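Local coordinates for protein formiminotetrahydrofolate cyclodeaminase (Thermotoga maritima, PDB 1O5H) that probably catalyses the cyclodeamination of 5-formiminotetrahydrofolate, releasing ammonia and giving 5,10-methenyltetrahydrofolate, at residues Leu83-Leu88 with Ile125-Asp130; Val120-Ile125 with Glu186-Gln191; Glu134-Ala139 with Gln200-Met205. One frame throughout, in Å; residues are numbered along the deposited sequence.

Overall arrangement
All three interactions are made by helix 107-141, one of the long helices of this all-helical fold. Interaction 1 joins it to helix 68-100, and interactions 2 and 3 join it to helix 178-206. Along the chain, interaction 1 closes before interaction 3 opens, whereas interaction 2 alternates its segments with those of both others. Interactions 1 and 2 have centres 11 Å apart; they share Ile125 and are linked by the Arg126-Glu187 salt bridge. Interaction 3 lies about 20 Å between centres from interaction 2, so the parallel pair 107-141 and 178-206 is held at two separate levels. Helix 107-141 is thus packed between helices from earlier and later in the chain.

Interaction 1 of 3, residues Leu83-Leu88 with Ile125-Asp130; sequences LKLFDL and IRVMKD
Antiparallel helix packing within the all-helical cyclodeaminase fold brings Leu85 of helix 68-100 against Val127 and Met128 of helix 107-141. The local axes run at 159° to one another and approach to 10.5 Å, a spacing filled by aliphatic groups. Both Leu85 and Val127 project toward the opposing helix, and their alpha carbons form the closest backbone pair. The Leu85 fork bears obliquely on the valine: its CD2 lies 3.8 Å from Val127 CG1 and equally near the branching CB, so this methyl sits against the fork of the valine, while Leu85 CG also lies close to Val127 CG1. Leu85 CD1 meets Met128, a selenomethionine, whose chain bends at chi2 and at chi3 (90°) and thereby brings its CE back to 3.7 Å from that leucine methyl. An alanine in place of Leu85 would take away both branches, and Val127 CG1 and Met128 CE would probably be left facing a gap between the helices. Helix 36-56 closes over this apolar patch, with Cys48 touching both Leu85 and Met128. Towards the exposed margin, Lys84 NZ stands 4.4 Å from Asp130 OD2, a distance that allows electrostatic attraction without a salt bridge. One helical turn after Leu85, the buried Leu88 extends the apolar layer by placing its CD1 4.3 Å from Val127 CG2.

Interaction 2 of 3, residues Val120-Ile125 with Glu186-Gln191; sequences VPMDVI and EELEEQ
Met122 and Leu188 lie on helix segments that run nearly parallel, their axes inclined by 24° and 10.8 Å apart at closest approach. The alpha carbons of Met122 and Leu188 are 7.2 Å apart, and the pair Ile125-Gln191, one turn further on, repeats that spacing. Met122, a selenomethionine, starts off along the flank of its helix, with CG anti to the backbone N (chi1 -163°). Bends at chi2 and chi3 then turn its terminal methyl to the partner, where CE comes within 3.7 Å of Leu188 CB. The same side chain lies obliquely beside the Glu187 carboxylate, with Met122 CG 3.5 Å from Glu187 OE1. This is packing alone; the polar end of Glu187 has its salt bridge with Arg126, on the same helix as Met122. In the helical bundle the two helices, far apart in sequence, meet along a buried, largely apolar seam, and helix 147-172 packs on the 120-125 side of it, with Val168 against Met122. Ile125 serves that seam with two branches. Its CD1 reaches Leu188 CD1 at 3.8 Å, while its CG2 rests 3.6 Å from Gln191 CB, on the aliphatic base of the glutamine. Bent at chi2, Gln191 carries its amide away from this apolar contact, and its OE1 accepts a weak hydrogen bond from Lys129.

Interaction 3 of 3, residues Glu134-Ala139 with Gln200-Met205; sequences ELEKLA and QRVKKM
Glu136, Val202 and Ala139 have the most surface buried here, and the first two also bring the backbones together, with their alpha carbons only 5.5 Å apart. Glu136 leaves its helix with CG anti to the backbone N (chi1 -168°) and runs extended from there, which carries its carboxylate across to Arg201. Glu136 OE1 accepts a hydrogen bond from Arg201 NH2 at 3.0 Å, with an N-H...O angle of 152°. The donor comes in on the syn side of that oxygen, tilted from the carboxylate plane, while the oxygen lies almost in the guanidinium plane. Arg201 NE adds weak bonds to both oxygens, including one of 3.0 Å to Glu136 OE2. With NE shared between both oxygens the salt bridge is forked there, and the planes of the two groups, 49° apart, rule out a coplanar pair of matched bonds. In the helical bundle this contact joins the later parts of the parallel helices 107-141 and 178-206, and Leu135, next to Glu136, faces alanines of helix 147-172. Val202 fits close to the opposing backbone: its CG2 packs 3.6 Å from Glu136 CA. Its other methyl, CG1, turns to the next turn of the facing helix and lies 4.1 Å from Ala139 CB. Ala139, which has nothing beyond its CB, points that methyl toward helix 178-206 and also meets Met205, a selenomethionine whose chain bends at chi3. Met205 SE lies 3.8 Å from Ala139 CB, at the more exposed margin of the contact.

Interaction 1 of 3, residues Leu83-Leu88 with Ile125-Asp130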
ATOM      1  N   LEU A  83      -7.444  -6.359 -13.219  1.00 46.23           N
ATOM      2  CA  LEU A  83      -6.961  -6.413 -14.602  1.00 46.27           C
ATOM      3  C   LEU A  83      -6.595  -5.013 -15.108  1.00 46.09           C
ATOM      4  O   LEU A  83      -5.575  -4.839 -15.776  1.00 46.93           O
ATOM      5  CB  LEU A  83      -7.951  -7.106 -15.557  1.00 46.55           C
ATOM      6  CG  LEU A  83      -8.282  -8.604 -15.385  1.00 48.74           C
ATOM      7  CD1 LEU A  83      -9.344  -9.002 -16.414  1.00 50.31           C
ATOM      8  CD2 LEU A  83      -7.069  -9.572 -15.447  1.00 39.81           C
ATOM      9  N   LYS A  84      -7.399  -4.012 -14.769  1.00 44.72           N
ATOM     10  CA  LYS A  84      -7.093  -2.661 -15.205  1.00 46.16           C
ATOM     11  C   LYS A  84      -5.790  -2.168 -14.582  1.00 45.45           C
ATOM     12  O   LYS A  84      -4.922  -1.597 -15.282  1.00 43.20           O
ATOM     13  CB  LYS A  84      -8.251  -1.709 -14.909  1.00 45.16           C
ATOM     14  CG  LYS A  84      -9.389  -1.816 -15.944  1.00 56.51           C
ATOM     15  CD  LYS A  84     -10.407  -0.665 -15.872  1.00 52.01           C
ATOM     16  CE  LYS A  84     -11.693  -1.049 -15.136  1.00 55.20           C
ATOM     17  NZ  LYS A  84     -12.420   0.183 -14.709  1.00 58.40           N
ATOM     18  N   LEU A  85      -5.650  -2.421 -13.276  1.00 44.50           N
ATOM     19  CA  LEU A  85      -4.535  -1.910 -12.502  1.00 41.88           C
ATOM     20  C   LEU A  85      -3.246  -2.582 -12.924  1.00 42.00           C
ATOM     21  O   LEU A  85      -2.204  -1.934 -13.097  1.00 39.23           O
ATOM     22  CB  LEU A  85      -4.785  -2.089 -11.007  1.00 43.79           C
ATOM     23  CG  LEU A  85      -5.863  -1.202 -10.362  1.00 44.31           C
ATOM     24  CD1 LEU A  85      -6.195  -1.678  -8.966  1.00 43.43           C
ATOM     25  CD2 LEU A  85      -5.452   0.250 -10.315  1.00 36.61           C
ATOM     26  N   PHE A  86      -3.308  -3.888 -13.121  1.00 43.52           N
ATOM     27  CA  PHE A  86      -2.139  -4.566 -13.667  1.00 44.69           C
ATOM     28  C   PHE A  86      -1.769  -4.038 -15.042  1.00 44.36           C
ATOM     29  O   PHE A  86      -0.594  -3.959 -15.382  1.00 44.61           O
ATOM     30  CB  PHE A  86      -2.338  -6.066 -13.692  1.00 44.37           C
ATOM     31  CG  PHE A  86      -2.235  -6.699 -12.338  1.00 43.68           C
ATOM     32  CD1 PHE A  86      -1.152  -6.406 -11.506  1.00 42.81           C
ATOM     33  CD2 PHE A  86      -3.200  -7.602 -11.902  1.00 38.77           C
ATOM     34  CE1 PHE A  86      -1.030  -6.994 -10.246  1.00 48.76           C
ATOM     35  CE2 PHE A  86      -3.090  -8.202 -10.660  1.00 44.67           C
ATOM     36  CZ  PHE A  86      -2.004  -7.893  -9.819  1.00 49.07           C
ATOM     37  N   ASP A  87      -2.760  -3.648 -15.826  1.00 43.71           N
ATOM     38  CA  ASP A  87      -2.431  -3.116 -17.109  1.00 44.85           C
ATOM     39  C   ASP A  87      -1.787  -1.757 -16.916  1.00 44.35           C
ATOM     40  O   ASP A  87      -0.797  -1.416 -17.605  1.00 45.11           O
ATOM     41  CB  ASP A  87      -3.644  -3.036 -18.025  1.00 46.98           C
ATOM     42  CG  ASP A  87      -3.250  -2.726 -19.445  1.00 54.96           C
ATOM     43  OD1 ASP A  87      -2.572  -3.573 -20.072  1.00 64.20           O
ATOM     44  OD2 ASP A  87      -3.531  -1.649 -20.012  1.00 63.01           O
ATOM     45  N   LEU A  88      -2.315  -0.984 -15.966  1.00 41.19           N
ATOM     46  CA  LEU A  88      -1.807   0.385 -15.768  1.00 37.62           C
ATOM     47  C   LEU A  88      -0.386   0.427 -15.227  1.00 37.01           C
ATOM     48  O   LEU A  88       0.326   1.392 -15.426  1.00 37.94           O
ATOM     49  CB  LEU A  88      -2.745   1.212 -14.896  1.00 35.75           C
ATOM     50  CG  LEU A  88      -4.049   1.562 -15.601  1.00 32.01           C
ATOM     51  CD1 LEU A  88      -5.124   1.939 -14.628  1.00 27.75           C
ATOM     52  CD2 LEU A  88      -3.811   2.673 -16.578  1.00 18.94           C
ATOM     53  N   ILE A 125      -5.949   6.451 -10.423  1.00 33.44           N
ATOM     54  CA  ILE A 125      -6.799   7.148  -9.462  1.00 34.34           C
ATOM     55  C   ILE A 125      -8.281   6.906  -9.711  1.00 36.14           C
ATOM     56  O   ILE A 125      -9.075   6.782  -8.785  1.00 34.93           O
ATOM     57  CB  ILE A 125      -6.526   8.647  -9.490  1.00 35.25           C
ATOM     58  CG1 ILE A 125      -5.174   8.949  -8.852  1.00 37.27           C
ATOM     59  CG2 ILE A 125      -7.605   9.381  -8.750  1.00 32.55           C
ATOM     60  CD1 ILE A 125      -4.726  10.374  -9.003  1.00 34.47           C
ATOM     61  N   ARG A 126      -8.671   6.838 -10.972  1.00 38.69           N
ATOM     62  CA  ARG A 126     -10.076   6.610 -11.229  1.00 39.53           C
ATOM     63  C   ARG A 126     -10.463   5.263 -10.693  1.00 37.74           C
ATOM     64  O   ARG A 126     -11.491   5.149 -10.057  1.00 40.53           O
ATOM     65  CB  ARG A 126     -10.383   6.651 -12.699  1.00 42.00           C
ATOM     66  CG  ARG A 126     -10.270   7.975 -13.355  1.00 47.47           C
ATOM     67  CD  ARG A 126     -10.819   7.869 -14.737  1.00 67.67           C
ATOM     68  NE  ARG A 126     -10.384   8.962 -15.582  1.00 87.99           N
ATOM     69  CZ  ARG A 126     -11.017   9.304 -16.688  1.00 94.93           C
ATOM     70  NH1 ARG A 126     -10.567  10.316 -17.439  1.00 98.93           N
ATOM     71  NH2 ARG A 126     -12.116   8.635 -17.034  1.00 94.91           N
ATOM     72  N   VAL A 127      -9.650   4.244 -10.942  1.00 35.42           N
ATOM     73  CA  VAL A 127      -9.928   2.938 -10.350  1.00 36.27           C
ATOM     74  C   VAL A 127     -10.009   3.059  -8.827  1.00 35.66           C
ATOM     75  O   VAL A 127     -10.917   2.516  -8.200  1.00 35.63           O
ATOM     76  CB  VAL A 127      -8.892   1.881 -10.740  1.00 38.67           C
ATOM     77  CG1 VAL A 127      -9.257   0.545 -10.123  1.00 36.91           C
ATOM     78  CG2 VAL A 127      -8.766   1.760 -12.280  1.00 32.75           C
HETATM   79  N   MSE A 128      -9.102   3.816  -8.234  1.00 34.35           N
HETATM   80  CA  MSE A 128      -9.185   4.034  -6.799  1.00 36.78           C
HETATM   81  C   MSE A 128     -10.497   4.672  -6.397  1.00 38.38           C
HETATM   82  O   MSE A 128     -11.118   4.236  -5.430  1.00 43.78           O
HETATM   83  CB  MSE A 128      -7.999   4.844  -6.272  1.00 36.71           C
HETATM   84  CG  MSE A 128      -6.679   4.076  -6.314  1.00 36.39           C
HETATM   85 SE   MSE A 128      -6.740   2.342  -5.338  1.00 49.82          SE
HETATM   86  CE  MSE A 128      -7.333   1.077  -6.743  1.00 28.04           C
ATOM     87  N   LYS A 129     -10.949   5.686  -7.122  1.00 36.56           N
ATOM     88  CA  LYS A 129     -12.285   6.209  -6.857  1.00 37.86           C
ATOM     89  C   LYS A 129     -13.348   5.079  -6.854  1.00 38.49           C
ATOM     90  O   LYS A 129     -14.226   5.033  -5.984  1.00 38.06           O
ATOM     91  CB  LYS A 129     -12.648   7.301  -7.868  1.00 40.93           C
ATOM     92  CG  LYS A 129     -14.046   7.924  -7.745  1.00 35.90           C
ATOM     93  CD  LYS A 129     -15.125   7.117  -8.448  1.00 50.35           C
ATOM     94  CE  LYS A 129     -14.935   7.002  -9.964  1.00 56.09           C
ATOM     95  NZ  LYS A 129     -14.768   8.311 -10.657  1.00 59.19           N
ATOM     96  N   ASP A 130     -13.268   4.162  -7.811  1.00 38.04           N
ATOM     97  CA  ASP A 130     -14.208   3.051  -7.822  1.00 38.60           C
ATOM     98  C   ASP A 130     -14.040   2.203  -6.589  1.00 37.52           C
ATOM     99  O   ASP A 130     -15.014   1.834  -5.977  1.00 36.04           O
ATOM    100  CB  ASP A 130     -14.021   2.192  -9.058  1.00 40.05           C
ATOM    101  CG  ASP A 130     -14.443   2.903 -10.318  1.00 45.22           C
ATOM    102  OD1 ASP A 130     -15.311   3.810 -10.214  1.00 45.90           O
ATOM    103  OD2 ASP A 130     -13.967   2.617 -11.443  1.00 45.96           O
TER

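Interaction 2 of 3, residues Val120-Ile125 with Glu186-Gln191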
ATOM      1  N   VAL A 120      -1.667   8.014 -17.120  1.00 34.64           N
ATOM      2  CA  VAL A 120      -1.610   6.702 -16.513  1.00 32.64           C
ATOM      3  C   VAL A 120      -1.997   6.751 -15.039  1.00 33.96           C
ATOM      4  O   VAL A 120      -3.000   6.120 -14.670  1.00 33.26           O
ATOM      5  CB  VAL A 120      -0.279   6.012 -16.723  1.00 32.61           C
ATOM      6  CG1 VAL A 120      -0.225   4.738 -15.900  1.00 25.87           C
ATOM      7  CG2 VAL A 120      -0.098   5.722 -18.187  1.00 27.06           C
ATOM      8  N   PRO A 121      -1.284   7.524 -14.204  1.00 34.54           N
ATOM      9  CA  PRO A 121      -1.665   7.606 -12.779  1.00 36.21           C
ATOM     10  C   PRO A 121      -3.072   8.159 -12.622  1.00 37.75           C
ATOM     11  O   PRO A 121      -3.817   7.695 -11.771  1.00 41.77           O
ATOM     12  CB  PRO A 121      -0.614   8.525 -12.151  1.00 35.48           C
ATOM     13  CG  PRO A 121       0.126   9.182 -13.280  1.00 33.07           C
ATOM     14  CD  PRO A 121      -0.125   8.377 -14.511  1.00 32.60           C
HETATM   15  N   MSE A 122      -3.452   9.104 -13.472  1.00 37.93           N
HETATM   16  CA  MSE A 122      -4.817   9.597 -13.486  1.00 38.41           C
HETATM   17  C   MSE A 122      -5.784   8.425 -13.555  1.00 38.19           C
HETATM   18  O   MSE A 122      -6.715   8.336 -12.754  1.00 37.83           O
HETATM   19  CB  MSE A 122      -5.016  10.553 -14.667  1.00 38.63           C
HETATM   20  CG  MSE A 122      -6.250  11.438 -14.572  1.00 45.55           C
HETATM   21 SE   MSE A 122      -6.647  12.279 -12.824  1.00 58.65          SE
HETATM   22  CE  MSE A 122      -5.186  13.324 -12.669  1.00 71.13           C
ATOM     23  N   ASP A 123      -5.533   7.506 -14.486  1.00 39.63           N
ATOM     24  CA  ASP A 123      -6.388   6.334 -14.640  1.00 40.65           C
ATOM     25  C   ASP A 123      -6.374   5.474 -13.398  1.00 40.64           C
ATOM     26  O   ASP A 123      -7.433   5.060 -12.935  1.00 43.53           O
ATOM     27  CB  ASP A 123      -6.048   5.562 -15.906  1.00 38.68           C
ATOM     28  CG  ASP A 123      -6.525   6.299 -17.158  1.00 47.70           C
ATOM     29  OD1 ASP A 123      -7.355   7.228 -16.991  1.00 48.62           O
ATOM     30  OD2 ASP A 123      -6.145   6.047 -18.333  1.00 49.44           O
ATOM     31  N   VAL A 124      -5.192   5.264 -12.818  1.00 37.74           N
ATOM     32  CA  VAL A 124      -5.095   4.510 -11.577  1.00 34.28           C
ATOM     33  C   VAL A 124      -5.998   5.131 -10.540  1.00 35.66           C
ATOM     34  O   VAL A 124      -6.744   4.423  -9.862  1.00 38.46           O
ATOM     35  CB  VAL A 124      -3.669   4.462 -11.010  1.00 32.67           C
ATOM     36  CG1 VAL A 124      -3.677   3.768  -9.680  1.00 24.87           C
ATOM     37  CG2 VAL A 124      -2.747   3.732 -11.954  1.00 27.24           C
ATOM     38  N   ILE A 125      -5.949   6.451 -10.423  1.00 33.44           N
ATOM     39  CA  ILE A 125      -6.799   7.148  -9.462  1.00 34.34           C
ATOM     40  C   ILE A 125      -8.281   6.906  -9.711  1.00 36.14           C
ATOM     41  O   ILE A 125      -9.075   6.782  -8.785  1.00 34.93           O
ATOM     42  CB  ILE A 125      -6.526   8.647  -9.490  1.00 35.25           C
ATOM     43  CG1 ILE A 125      -5.174   8.949  -8.852  1.00 37.27           C
ATOM     44  CG2 ILE A 125      -7.605   9.381  -8.750  1.00 32.55           C
ATOM     45  CD1 ILE A 125      -4.726  10.374  -9.003  1.00 34.47           C
ATOM     46  N   GLU A 186      -8.279  19.678 -12.663  1.00 37.74           N
ATOM     47  CA  GLU A 186      -9.669  19.670 -12.298  1.00 39.38           C
ATOM     48  C   GLU A 186     -10.207  18.267 -11.953  1.00 39.92           C
ATOM     49  O   GLU A 186     -10.788  18.060 -10.871  1.00 40.45           O
ATOM     50  CB  GLU A 186     -10.481  20.250 -13.413  1.00 36.18           C
ATOM     51  CG  GLU A 186     -11.878  20.534 -12.954  1.00 47.89           C
ATOM     52  CD  GLU A 186     -11.887  21.655 -11.952  1.00 57.42           C
ATOM     53  OE1 GLU A 186     -11.883  22.826 -12.394  1.00 81.31           O
ATOM     54  OE2 GLU A 186     -11.874  21.361 -10.744  1.00 44.30           O
ATOM     55  N   GLU A 187     -10.005  17.323 -12.875  1.00 36.36           N
ATOM     56  CA  GLU A 187     -10.362  15.937 -12.661  1.00 33.48           C
ATOM     57  C   GLU A 187      -9.731  15.418 -11.386  1.00 34.01           C
ATOM     58  O   GLU A 187     -10.376  14.834 -10.536  1.00 34.58           O
ATOM     59  CB  GLU A 187      -9.840  15.102 -13.805  1.00 32.58           C
ATOM     60  CG  GLU A 187     -10.447  13.713 -13.813  1.00 38.11           C
ATOM     61  CD  GLU A 187      -9.868  12.785 -14.873  1.00 34.29           C
ATOM     62  OE1 GLU A 187      -9.074  13.227 -15.716  1.00 23.05           O
ATOM     63  OE2 GLU A 187     -10.226  11.590 -14.858  1.00 52.03           O
ATOM     64  N   LEU A 188      -8.435  15.622 -11.255  1.00 34.65           N
ATOM     65  CA  LEU A 188      -7.750  15.222 -10.042  1.00 33.31           C
ATOM     66  C   LEU A 188      -8.482  15.728  -8.792  1.00 34.42           C
ATOM     67  O   LEU A 188      -8.636  15.012  -7.821  1.00 37.03           O
ATOM     68  CB  LEU A 188      -6.343  15.766 -10.076  1.00 29.99           C
ATOM     69  CG  LEU A 188      -5.501  15.542  -8.856  1.00 33.06           C
ATOM     70  CD1 LEU A 188      -5.546  14.079  -8.461  1.00 36.52           C
ATOM     71  CD2 LEU A 188      -4.069  15.979  -9.180  1.00 39.43           C
ATOM     72  N   GLU A 189      -8.948  16.967  -8.835  1.00 34.81           N
ATOM     73  CA  GLU A 189      -9.535  17.631  -7.683  1.00 32.92           C
ATOM     74  C   GLU A 189     -10.796  16.898  -7.235  1.00 35.10           C
ATOM     75  O   GLU A 189     -11.035  16.668  -6.035  1.00 36.52           O
ATOM     76  CB  GLU A 189      -9.861  19.050  -8.113  1.00 30.67           C
ATOM     77  CG  GLU A 189      -9.786  20.060  -7.002  1.00 35.75           C
ATOM     78  CD  GLU A 189     -10.009  21.478  -7.481  1.00 44.14           C
ATOM     79  OE1 GLU A 189     -10.976  21.769  -8.247  1.00 42.66           O
ATOM     80  OE2 GLU A 189      -9.220  22.318  -7.048  1.00 48.79           O
ATOM     81  N   GLU A 190     -11.587  16.527  -8.237  1.00 34.99           N
ATOM     82  CA  GLU A 190     -12.827  15.802  -8.073  1.00 33.30           C
ATOM     83  C   GLU A 190     -12.623  14.382  -7.605  1.00 34.24           C
ATOM     84  O   GLU A 190     -13.298  13.933  -6.679  1.00 37.46           O
ATOM     85  CB  GLU A 190     -13.484  15.713  -9.393  1.00 30.16           C
ATOM     86  CG  GLU A 190     -13.451  16.998 -10.136  1.00 32.47           C
ATOM     87  CD  GLU A 190     -14.821  17.352 -10.563  1.00 48.14           C
ATOM     88  OE1 GLU A 190     -15.652  17.409  -9.610  1.00 73.20           O
ATOM     89  OE2 GLU A 190     -15.045  17.517 -11.800  1.00 14.72           O
ATOM     90  N   GLN A 191     -11.714  13.661  -8.246  1.00 32.36           N
ATOM     91  CA  GLN A 191     -11.472  12.309  -7.817  1.00 33.60           C
ATOM     92  C   GLN A 191     -11.023  12.371  -6.370  1.00 33.14           C
ATOM     93  O   GLN A 191     -11.479  11.612  -5.526  1.00 33.35           O
ATOM     94  CB  GLN A 191     -10.451  11.629  -8.704  1.00 34.07           C
ATOM     95  CG  GLN A 191     -10.814  11.654 -10.181  1.00 40.97           C
ATOM     96  CD  GLN A 191     -12.047  10.876 -10.502  1.00 42.16           C
ATOM     97  OE1 GLN A 191     -11.992   9.908 -11.249  1.00 56.06           O
ATOM     98  NE2 GLN A 191     -13.173  11.301  -9.959  1.00 52.91           N
TER

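Interaction 3 of 3, residues Glu134-Ala139 with Gln200-Met205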
ATOM      1  N   GLU A 134     -16.793   1.251  -3.436  1.00 43.52           N
ATOM      2  CA  GLU A 134     -17.165  -0.099  -3.059  1.00 43.09           C
ATOM      3  C   GLU A 134     -16.862  -0.365  -1.596  1.00 42.10           C
ATOM      4  O   GLU A 134     -17.623  -1.069  -0.905  1.00 42.48           O
ATOM      5  CB  GLU A 134     -16.474  -1.137  -3.931  1.00 44.92           C
ATOM      6  CG  GLU A 134     -16.699  -0.988  -5.437  1.00 52.84           C
ATOM      7  CD  GLU A 134     -18.127  -1.231  -5.896  1.00 60.19           C
ATOM      8  OE1 GLU A 134     -19.088  -0.942  -5.157  1.00 67.69           O
ATOM      9  OE2 GLU A 134     -18.296  -1.697  -7.036  1.00 69.11           O
ATOM     10  N   LEU A 135     -15.757   0.203  -1.119  1.00 39.96           N
ATOM     11  CA  LEU A 135     -15.374   0.047   0.271  1.00 35.60           C
ATOM     12  C   LEU A 135     -16.411   0.725   1.096  1.00 36.97           C
ATOM     13  O   LEU A 135     -16.756   0.228   2.154  1.00 39.47           O
ATOM     14  CB  LEU A 135     -13.988   0.611   0.553  1.00 35.97           C
ATOM     15  CG  LEU A 135     -12.847  -0.230  -0.032  1.00 35.14           C
ATOM     16  CD1 LEU A 135     -11.498   0.297   0.317  1.00 29.72           C
ATOM     17  CD2 LEU A 135     -12.946  -1.657   0.451  1.00 37.52           C
ATOM     18  N   GLU A 136     -16.980   1.823   0.611  1.00 37.43           N
ATOM     19  CA  GLU A 136     -18.076   2.411   1.381  1.00 40.53           C
ATOM     20  C   GLU A 136     -19.287   1.456   1.462  1.00 42.14           C
ATOM     21  O   GLU A 136     -19.883   1.267   2.538  1.00 44.71           O
ATOM     22  CB  GLU A 136     -18.488   3.770   0.857  1.00 39.87           C
ATOM     23  CG  GLU A 136     -19.399   4.468   1.832  1.00 40.91           C
ATOM     24  CD  GLU A 136     -19.818   5.844   1.383  1.00 56.17           C
ATOM     25  OE1 GLU A 136     -19.143   6.465   0.530  1.00 50.85           O
ATOM     26  OE2 GLU A 136     -20.838   6.316   1.922  1.00 70.14           O
ATOM     27  N   LYS A 137     -19.640   0.836   0.342  1.00 40.21           N
ATOM     28  CA  LYS A 137     -20.726  -0.134   0.364  1.00 38.38           C
ATOM     29  C   LYS A 137     -20.365  -1.291   1.276  1.00 38.65           C
ATOM     30  O   LYS A 137     -21.187  -1.713   2.083  1.00 38.00           O
ATOM     31  CB  LYS A 137     -21.102  -0.597  -1.044  1.00 36.72           C
ATOM     32  CG  LYS A 137     -21.966   0.435  -1.771  1.00 40.96           C
ATOM     33  CD  LYS A 137     -22.026   0.238  -3.285  1.00 47.18           C
ATOM     34  CE  LYS A 137     -22.753   1.405  -3.931  1.00 51.77           C
ATOM     35  NZ  LYS A 137     -23.362   1.038  -5.233  1.00 63.14           N
ATOM     36  N   LEU A 138     -19.124  -1.767   1.208  1.00 38.16           N
ATOM     37  CA  LEU A 138     -18.735  -2.881   2.067  1.00 39.10           C
ATOM     38  C   LEU A 138     -18.751  -2.520   3.571  1.00 40.60           C
ATOM     39  O   LEU A 138     -19.223  -3.289   4.402  1.00 38.67           O
ATOM     40  CB  LEU A 138     -17.373  -3.413   1.656  1.00 38.93           C
ATOM     41  CG  LEU A 138     -17.310  -4.082   0.286  1.00 41.31           C
ATOM     42  CD1 LEU A 138     -15.889  -4.411  -0.057  1.00 41.48           C
ATOM     43  CD2 LEU A 138     -18.148  -5.338   0.222  1.00 37.05           C
ATOM     44  N   ALA A 139     -18.244  -1.339   3.919  1.00 40.42           N
ATOM     45  CA  ALA A 139     -18.315  -0.884   5.291  1.00 39.62           C
ATOM     46  C   ALA A 139     -19.728  -0.992   5.809  1.00 42.93           C
ATOM     47  O   ALA A 139     -19.938  -1.342   6.974  1.00 44.77           O
ATOM     48  CB  ALA A 139     -17.850   0.547   5.406  1.00 40.39           C
ATOM     49  N   GLN A 200     -13.026   8.871   4.515  1.00 47.89           N
ATOM     50  CA  GLN A 200     -13.374   9.373   5.821  1.00 48.72           C
ATOM     51  C   GLN A 200     -14.641   8.670   6.351  1.00 49.20           C
ATOM     52  O   GLN A 200     -14.650   8.168   7.484  1.00 49.33           O
ATOM     53  CB  GLN A 200     -13.569  10.875   5.732  1.00 49.75           C
ATOM     54  CG  GLN A 200     -12.831  11.647   6.801  1.00 65.66           C
ATOM     55  CD  GLN A 200     -11.334  11.642   6.590  1.00 69.53           C
ATOM     56  OE1 GLN A 200     -10.588  10.989   7.330  1.00 69.30           O
ATOM     57  NE2 GLN A 200     -10.890  12.360   5.573  1.00 71.43           N
ATOM     58  N   ARG A 201     -15.693   8.598   5.527  1.00 47.02           N
ATOM     59  CA  ARG A 201     -16.892   7.858   5.910  1.00 42.86           C
ATOM     60  C   ARG A 201     -16.532   6.428   6.309  1.00 39.51           C
ATOM     61  O   ARG A 201     -16.920   5.990   7.374  1.00 41.17           O
ATOM     62  CB  ARG A 201     -17.984   7.908   4.831  1.00 43.08           C
ATOM     63  CG  ARG A 201     -18.752   9.221   4.799  1.00 41.23           C
ATOM     64  CD  ARG A 201     -19.908   9.232   3.826  1.00 42.60           C
ATOM     65  NE  ARG A 201     -19.480   8.913   2.457  1.00 47.57           N
ATOM     66  CZ  ARG A 201     -18.937   9.784   1.609  1.00 49.85           C
ATOM     67  NH1 ARG A 201     -18.737  11.049   1.973  1.00 49.66           N
ATOM     68  NH2 ARG A 201     -18.594   9.394   0.388  1.00 51.21           N
ATOM     69  N   VAL A 202     -15.769   5.713   5.487  1.00 35.41           N
ATOM     70  CA  VAL A 202     -15.429   4.342   5.832  1.00 33.52           C
ATOM     71  C   VAL A 202     -14.721   4.292   7.182  1.00 35.26           C
ATOM     72  O   VAL A 202     -15.188   3.606   8.101  1.00 34.24           O
ATOM     73  CB  VAL A 202     -14.582   3.681   4.789  1.00 33.95           C
ATOM     74  CG1 VAL A 202     -14.101   2.315   5.302  1.00 31.30           C
ATOM     75  CG2 VAL A 202     -15.376   3.551   3.500  1.00 34.21           C
ATOM     76  N   LYS A 203     -13.609   5.018   7.319  1.00 35.08           N
ATOM     77  CA  LYS A 203     -13.010   5.207   8.640  1.00 36.20           C
ATOM     78  C   LYS A 203     -14.028   5.536   9.784  1.00 37.77           C
ATOM     79  O   LYS A 203     -14.033   4.880  10.812  1.00 36.18           O
ATOM     80  CB  LYS A 203     -11.908   6.239   8.571  1.00 35.26           C
ATOM     81  CG  LYS A 203     -10.526   5.629   8.324  1.00 43.45           C
ATOM     82  CD  LYS A 203      -9.513   6.701   8.004  1.00 54.46           C
ATOM     83  CE  LYS A 203      -8.814   7.274   9.225  1.00 67.91           C
ATOM     84  NZ  LYS A 203      -7.476   6.619   9.424  1.00 74.48           N
ATOM     85  N   LYS A 204     -14.903   6.518   9.591  1.00 39.61           N
ATOM     86  CA  LYS A 204     -15.813   6.922  10.648  1.00 40.62           C
ATOM     87  C   LYS A 204     -16.726   5.748  11.002  1.00 41.69           C
ATOM     88  O   LYS A 204     -16.790   5.356  12.152  1.00 40.34           O
ATOM     89  CB  LYS A 204     -16.598   8.171  10.215  1.00 43.38           C
ATOM     90  CG  LYS A 204     -17.309   8.950  11.330  1.00 48.51           C
HETATM   91  N   MSE A 205     -17.392   5.170  10.005  1.00 45.45           N
HETATM   92  CA  MSE A 205     -18.182   3.953  10.166  1.00 53.53           C
HETATM   93  C   MSE A 205     -17.448   2.775  10.830  1.00 47.96           C
HETATM   94  O   MSE A 205     -18.002   2.085  11.653  1.00 47.10           O
HETATM   95  CB  MSE A 205     -18.666   3.520   8.804  1.00 50.54           C
HETATM   96  CG  MSE A 205     -20.105   3.053   8.730  1.00 60.71           C
HETATM   97 SE   MSE A 205     -20.456   2.889   6.824  1.00 81.06          SE
HETATM   98  CE  MSE A 205     -20.075   4.842   6.200  1.00 69.95           C
TER